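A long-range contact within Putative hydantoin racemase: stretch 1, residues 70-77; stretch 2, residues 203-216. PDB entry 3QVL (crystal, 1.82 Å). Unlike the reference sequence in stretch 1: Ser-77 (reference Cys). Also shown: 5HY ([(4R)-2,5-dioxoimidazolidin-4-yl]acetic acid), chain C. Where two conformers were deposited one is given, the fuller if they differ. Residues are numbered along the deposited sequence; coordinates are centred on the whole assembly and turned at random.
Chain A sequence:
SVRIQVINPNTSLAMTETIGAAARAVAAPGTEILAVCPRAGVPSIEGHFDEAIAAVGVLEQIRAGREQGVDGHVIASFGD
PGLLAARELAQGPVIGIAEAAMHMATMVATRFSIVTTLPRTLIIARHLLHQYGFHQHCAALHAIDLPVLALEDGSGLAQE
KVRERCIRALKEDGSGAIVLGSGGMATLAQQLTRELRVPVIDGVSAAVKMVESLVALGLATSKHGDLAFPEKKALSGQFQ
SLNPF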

ATOM      1  N   VAL A  70      21.560  32.736   0.905  1.00 18.83           N
ATOM      2  CA  VAL A  70      22.135  31.502   0.367  1.00 18.43           C
ATOM      3  C   VAL A  70      21.214  30.900  -0.696  1.00 18.15           C
ATOM      4  O   VAL A  70      20.007  31.159  -0.704  1.00 18.09           O
ATOM      5  CB  VAL A  70      22.457  30.454   1.475  1.00 18.47           C
ATOM      6  CG1 VAL A  70      23.438  31.026   2.493  1.00 18.49           C
ATOM      7  CG2 VAL A  70      21.188  29.966   2.164  1.00 18.38           C
ATOM      8  N   ASP A  71      21.792  30.106  -1.591  1.00 17.83           N
ATOM      9  CA  ASP A  71      21.056  29.539  -2.719  1.00 17.52           C
ATOM     10  C   ASP A  71      20.245  28.299  -2.345  1.00 17.18           C
ATOM     11  O   ASP A  71      19.267  27.967  -3.016  1.00 17.13           O
ATOM     12  CB  ASP A  71      22.014  29.236  -3.872  1.00 17.60           C
ATOM     13  CG  ASP A  71      22.659  30.489  -4.433  1.00 17.90           C
ATOM     14  OD1 ASP A  71      21.970  31.246  -5.148  1.00 18.49           O
ATOM     15  OD2 ASP A  71      23.853  30.720  -4.154  1.00 18.17           O
ATOM     16  N   GLY A  72      20.654  27.624  -1.273  1.00 16.77           N
ATOM     17  CA  GLY A  72      19.969  26.421  -0.811  1.00 16.29           C
ATOM     18  C   GLY A  72      20.456  25.929   0.537  1.00 15.93           C
ATOM     19  O   GLY A  72      21.437  26.443   1.083  1.00 15.89           O
ATOM     20  N   HIS A  73      19.763  24.927   1.073  1.00 15.55           N
ATOM     21  CA  HIS A  73      20.060  24.396   2.401  1.00 15.15           C
ATOM     22  C   HIS A  73      20.087  22.871   2.409  1.00 14.94           C
ATOM     23  O   HIS A  73      19.395  22.220   1.622  1.00 14.90           O
ATOM     24  CB  HIS A  73      19.025  24.870   3.427  1.00 15.16           C
ATOM     25  CG  HIS A  73      18.685  26.325   3.331  1.00 15.05           C
ATOM     26  ND1 HIS A  73      19.209  27.272   4.185  1.00 14.77           N
ATOM     27  CD2 HIS A  73      17.854  26.992   2.494  1.00 14.96           C
ATOM     28  CE1 HIS A  73      18.720  28.460   3.876  1.00 14.89           C
ATOM     29  NE2 HIS A  73      17.899  28.318   2.850  1.00 14.90           N
ATOM     30  N   VAL A  74      20.890  22.316   3.313  1.00 14.66           N
ATOM     31  CA  VAL A  74      20.943  20.876   3.549  1.00 14.41           C
ATOM     32  C   VAL A  74      20.694  20.601   5.034  1.00 14.31           C
ATOM     33  O   VAL A  74      21.323  21.218   5.895  1.00 14.23           O
ATOM     34  CB  VAL A  74      22.307  20.277   3.110  1.00 14.41           C
ATOM     35  CG1 VAL A  74      22.448  18.830   3.571  1.00 14.21           C
ATOM     36  CG2 VAL A  74      22.476  20.365   1.595  1.00 14.28           C
ATOM     37  N   ILE A  75      19.765  19.692   5.325  1.00 14.17           N
ATOM     38  CA  ILE A  75      19.529  19.238   6.699  1.00 14.14           C
ATOM     39  C   ILE A  75      20.308  17.943   6.922  1.00 14.19           C
ATOM     40  O   ILE A  75      19.949  16.885   6.393  1.00 14.08           O
ATOM     41  CB  ILE A  75      18.023  19.062   7.007  1.00 14.10           C
ATOM     42  CG1 ILE A  75      17.300  20.408   6.884  1.00 14.05           C
ATOM     43  CG2 ILE A  75      17.818  18.471   8.404  1.00 14.10           C
ATOM     44  CD1 ILE A  75      15.791  20.322   6.994  1.00 13.91           C
ATOM     45  N   ALA A  76      21.375  18.043   7.713  1.00 14.29           N
ATOM     46  CA  ALA A  76      22.396  16.998   7.780  1.00 14.44           C
ATOM     47  C   ALA A  76      22.294  15.995   8.935  1.00 14.53           C
ATOM     48  O   ALA A  76      23.300  15.649   9.563  1.00 14.53           O
ATOM     49  CB  ALA A  76      23.794  17.616   7.711  1.00 14.44           C
ATOM     50  N   SER A  77      21.067  15.551   9.203  0.62 14.58           N
ATOM     51  CA  SER A  77      20.795  14.446  10.123  0.62 14.65           C
ATOM     52  C   SER A  77      19.868  13.455   9.425  0.62 14.73           C
ATOM     53  O   SER A  77      18.962  13.863   8.694  0.62 14.73           O
ATOM     54  CB  SER A  77      20.152  14.956  11.411  0.62 14.65           C
ATOM     55  OG  SER A  77      19.926  13.899  12.325  0.62 14.49           O
ATOM     56  N   GLY A 203      24.433  10.728   2.403  1.00 14.73           N
ATOM     57  CA  GLY A 203      23.389  11.712   2.142  1.00 14.41           C
ATOM     58  C   GLY A 203      23.851  13.157   2.142  1.00 14.20           C
ATOM     59  O   GLY A 203      23.253  13.995   1.468  1.00 14.13           O
ATOM     60  N   VAL A 204      24.905  13.452   2.903  1.00 14.01           N
ATOM     61  CA  VAL A 204      25.459  14.809   2.968  1.00 13.89           C
ATOM     62  C   VAL A 204      25.931  15.260   1.587  1.00 13.78           C
ATOM     63  O   VAL A 204      25.473  16.283   1.070  1.00 13.71           O
ATOM     64  CB  VAL A 204      26.614  14.923   4.002  1.00 13.87           C
ATOM     65  CG1 VAL A 204      27.225  16.321   3.981  1.00 13.92           C
ATOM     66  CG2 VAL A 204      26.119  14.581   5.402  1.00 13.93           C
ATOM     67  N   SER A 205      26.833  14.481   0.998  1.00 13.77           N
ATOM     68  CA  SER A 205      27.361  14.760  -0.332  1.00 13.77           C
ATOM     69  C   SER A 205      26.257  14.751  -1.393  1.00 13.68           C
ATOM     70  O   SER A 205      26.232  15.611  -2.275  1.00 13.67           O
ATOM     71  CB  SER A 205      28.470  13.764  -0.685  1.00 13.82           C
ATOM     72  OG  SER A 205      28.001  12.428  -0.634  1.00 14.18           O
ATOM     73  N   ALA A 206      25.341  13.788  -1.284  1.00 13.60           N
ATOM     74  CA  ALA A 206      24.213  13.660  -2.207  1.00 13.55           C
ATOM     75  C   ALA A 206      23.288  14.876  -2.174  1.00 13.52           C
ATOM     76  O   ALA A 206      22.859  15.361  -3.224  1.00 13.43           O
ATOM     77  CB  ALA A 206      23.431  12.386  -1.913  1.00 13.52           C
ATOM     78  N   ALA A 207      22.996  15.368  -0.971  1.00 13.53           N
ATOM     79  CA  ALA A 207      22.118  16.526  -0.790  1.00 13.60           C
ATOM     80  C   ALA A 207      22.728  17.799  -1.367  1.00 13.65           C
ATOM     81  O   ALA A 207      22.018  18.620  -1.950  1.00 13.56           O
ATOM     82  CB  ALA A 207      21.770  16.715   0.679  1.00 13.57           C
ATOM     83  N   VAL A 208      24.042  17.950  -1.204  1.00 13.76           N
ATOM     84  CA  VAL A 208      24.783  19.069  -1.791  1.00 13.98           C
ATOM     85  C   VAL A 208      24.601  19.082  -3.309  1.00 14.13           C
ATOM     86  O   VAL A 208      24.324  20.130  -3.899  1.00 14.11           O
ATOM     87  CB  VAL A 208      26.289  19.027  -1.405  1.00 14.00           C
ATOM     88  CG1 VAL A 208      27.108  20.011  -2.239  1.00 14.02           C
ATOM     89  CG2 VAL A 208      26.462  19.321   0.078  1.00 14.04           C
ATOM     90  N   LYS A 209      24.730  17.910  -3.928  1.00 14.34           N
ATOM     91  CA  LYS A 209      24.569  17.777  -5.376  1.00 14.57           C
ATOM     92  C   LYS A 209      23.132  18.045  -5.826  1.00 14.68           C
ATOM     93  O   LYS A 209      22.914  18.562  -6.923  1.00 14.68           O
ATOM     94  CB  LYS A 209      25.035  16.400  -5.867  1.00 14.58           C
ATOM     95  CG  LYS A 209      26.480  16.013  -5.506  1.00 14.84           C
ATOM     96  CD  LYS A 209      27.505  17.123  -5.756  1.00 15.28           C
ATOM     97  CE  LYS A 209      27.824  17.305  -7.230  1.00 15.33           C
ATOM     98  NZ  LYS A 209      28.813  18.406  -7.428  1.00 15.64           N
ATOM     99  N   MET A 210      22.164  17.698  -4.977  1.00 14.84           N
ATOM    100  CA  MET A 210      20.750  17.960  -5.266  1.00 15.05           C
ATOM    101  C   MET A 210      20.439  19.454  -5.251  1.00 15.11           C
ATOM    102  O   MET A 210      19.721  19.949  -6.124  1.00 15.07           O
ATOM    103  CB  MET A 210      19.829  17.208  -4.297  1.00 15.12           C
ATOM    104  CG  MET A 210      19.825  15.684  -4.445  1.00 15.53           C
ATOM    105  SD  MET A 210      19.555  15.071  -6.126  1.00 16.73           S
ATOM    106  CE  MET A 210      21.248  14.866  -6.688  1.00 16.52           C
ATOM    107  N   VAL A 211      20.983  20.161  -4.262  1.00 15.18           N
ATOM    108  CA  VAL A 211      20.835  21.615  -4.173  1.00 15.29           C
ATOM    109  C   VAL A 211      21.460  22.288  -5.397  1.00 15.37           C
ATOM    110  O   VAL A 211      20.824  23.127  -6.037  1.00 15.37           O
ATOM    111  CB  VAL A 211      21.440  22.188  -2.863  1.00 15.25           C
ATOM    112  CG1 VAL A 211      21.378  23.710  -2.861  1.00 15.33           C
ATOM    113  CG2 VAL A 211      20.711  21.639  -1.646  1.00 15.29           C
ATOM    114  N   GLU A 212      22.693  21.899  -5.723  1.00 15.50           N
ATOM    115  CA  GLU A 212      23.393  22.409  -6.906  1.00 15.66           C
ATOM    116  C   GLU A 212      22.596  22.165  -8.186  1.00 15.69           C
ATOM    117  O   GLU A 212      22.510  23.045  -9.044  1.00 15.69           O
ATOM    118  CB  GLU A 212      24.776  21.770  -7.038  1.00 15.74           C
ATOM    119  CG  GLU A 212      25.817  22.307  -6.068  1.00 16.05           C
ATOM    120  CD  GLU A 212      27.136  21.560  -6.146  1.00 16.60           C
ATOM    121  OE1 GLU A 212      27.144  20.401  -6.608  1.00 17.01           O
ATOM    122  OE2 GLU A 212      28.168  22.129  -5.741  1.00 16.78           O
ATOM    123  N   SER A 213      22.019  20.970  -8.298  1.00 15.70           N
ATOM    124  CA  SER A 213      21.205  20.596  -9.453  1.00 15.76           C
ATOM    125  C   SER A 213      19.958  21.467  -9.581  1.00 15.83           C
ATOM    126  O   SER A 213      19.676  21.991 -10.658  1.00 15.79           O
ATOM    127  CB  SER A 213      20.816  19.117  -9.381  1.00 15.73           C
ATOM    128  OG  SER A 213      21.963  18.289  -9.465  1.00 15.56           O
ATOM    129  N   LEU A 214      19.226  21.626  -8.478  1.00 15.95           N
ATOM    130  CA  LEU A 214      18.008  22.437  -8.463  1.00 16.08           C
ATOM    131  C   LEU A 214      18.281  23.908  -8.784  1.00 16.25           C
ATOM    132  O   LEU A 214      17.509  24.541  -9.507  1.00 16.21           O
ATOM    133  CB  LEU A 214      17.272  22.295  -7.124  1.00 16.03           C
ATOM    134  CG  LEU A 214      16.563  20.958  -6.872  1.00 16.02           C
ATOM    135  CD1 LEU A 214      16.247  20.779  -5.395  1.00 15.94           C
ATOM    136  CD2 LEU A 214      15.297  20.817  -7.715  1.00 15.79           C
ATOM    137  N   VAL A 215      19.381  24.438  -8.249  1.00 16.50           N
ATOM    138  CA  VAL A 215      19.798  25.819  -8.516  1.00 16.74           C
ATOM    139  C   VAL A 215      20.137  26.014 -10.000  1.00 16.87           C
ATOM    140  O   VAL A 215      19.749  27.018 -10.604  1.00 16.96           O
ATOM    141  CB  VAL A 215      20.983  26.250  -7.601  1.00 16.78           C
ATOM    142  CG1 VAL A 215      21.591  27.575  -8.058  1.00 16.93           C
ATOM    143  CG2 VAL A 215      20.526  26.355  -6.151  1.00 16.79           C
ATOM    144  N   ALA A 216      20.840  25.042 -10.579  1.00 17.02           N
ATOM    145  CA  ALA A 216      21.205  25.078 -11.997  1.00 17.17           C
ATOM    146  C   ALA A 216      19.989  24.928 -12.914  1.00 17.25           C
ATOM    147  O   ALA A 216      19.981  25.444 -14.034  1.00 17.27           O
ATOM    148  CB  ALA A 216      22.240  24.011 -12.305  1.00 17.18           C
TER
HETATM  149  C   5HY C   1      22.273  11.817  12.397  1.00 19.01           C
HETATM  150  N   5HY C   1      21.381  11.571  14.504  1.00 19.03           N
HETATM  151  O   5HY C   1      22.525  11.712  11.198  1.00 18.88           O
HETATM  152  CA  5HY C   1      21.189  11.051  13.144  1.00 19.06           C
HETATM  153  CB  5HY C   1      21.376   9.520  13.070  1.00 19.13           C
HETATM  154  CG  5HY C   1      22.783   8.989  13.386  1.00 19.38           C
HETATM  155  OAB 5HY C   1      22.727  13.124  15.444  1.00 18.91           O
HETATM  156  NAF 5HY C   1      22.889  12.641  13.241  1.00 18.97           N
HETATM  157  CAI 5HY C   1      22.351  12.491  14.458  1.00 19.04           C
HETATM  158  OD1 5HY C   1      22.883   7.754  13.539  1.00 19.89           O
HETATM  159  OD2 5HY C   1      23.730   9.802  13.455  1.00 19.85           O

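The contact is a strand laid along a helix, and it is held by packing alone: no hydrogen bond or salt bridge crosses between the stretches. Strand 72-75 and helix 203-216 run nearly antiparallel, their directions 160° apart and their axes 8.4 Å apart at closest approach. As the strand advances, its helical neighbours step backward, so Asp-71 lies by Val-215, Gly-72 by Val-211, Val-74 by Ala-207 and Ala-76 by Val-204. Together the two sides bury 337 Å².

Apolar side-chain packing centres on Val-74, which gives up more area to the contact than any other residue. Its CB points toward the helix, and both its methyls rest on Ala-207 CB, CG1 at 3.6 Å and CG2 at 3.8 Å, while CG2 also lies 3.9 Å from Val-211 CG2 and 4.4 Å from Val-208 CG2. A branched residue on the strand thus spans a small residue and two valines on the helix. Ala-207 suits its place because its single methyl fills the space while letting the backbones come close; the CA atoms of Val-74 and Ala-207 are 6.3 Å apart. A looser contact, Ala-76 CB to Val-204 CG2 at 4.5 Å, extends the packing beyond the strand.

A second kind of contact sets helix methyls against the backbone of the strand and of the residue just before it. Val-211 CG1 rests 3.7 Å from Gly-72 CA, and its CG2 sits 3.6 Å from His-73 O. Glycine has a clear steric role here: a CB at Gly-72 would point toward the helix and fall 2.3 Å from Val-211 CG1, a clash. Its absence lets the CA atoms of Gly-72 and Val-211 approach to 5.9 Å. Near the more exposed end, Val-215 CG2 lies 3.7 Å from Asp-71 O and 4.0 Å from Asp-71 CB, so the aspartate offers its backbone and CB to the valine while its carboxylate OD2 is hydrogen-bonded elsewhere in the structure.

The strand's alternation sorts the remaining residues: His-73 and Ile-75 point away, leaving Val-74 between them to face the helix. On the helix, Ala-207, Val-211 and Val-215 recur every four residues and all point toward the strand, the valines in the t rotamer.

The helix has its own polar bonding, none of it to residues 70-77. Its main-chain ladder runs from Ala-207 N to Gly-203 O at 2.8 Å through Ala-216 N to Glu-212 O at 3.0 Å. Off the contact, Lys-209 NZ forms a 2.7 Å salt bridge with Glu-212 OE1, and Ser-213 OG donates to Lys-209 O at 2.7 Å.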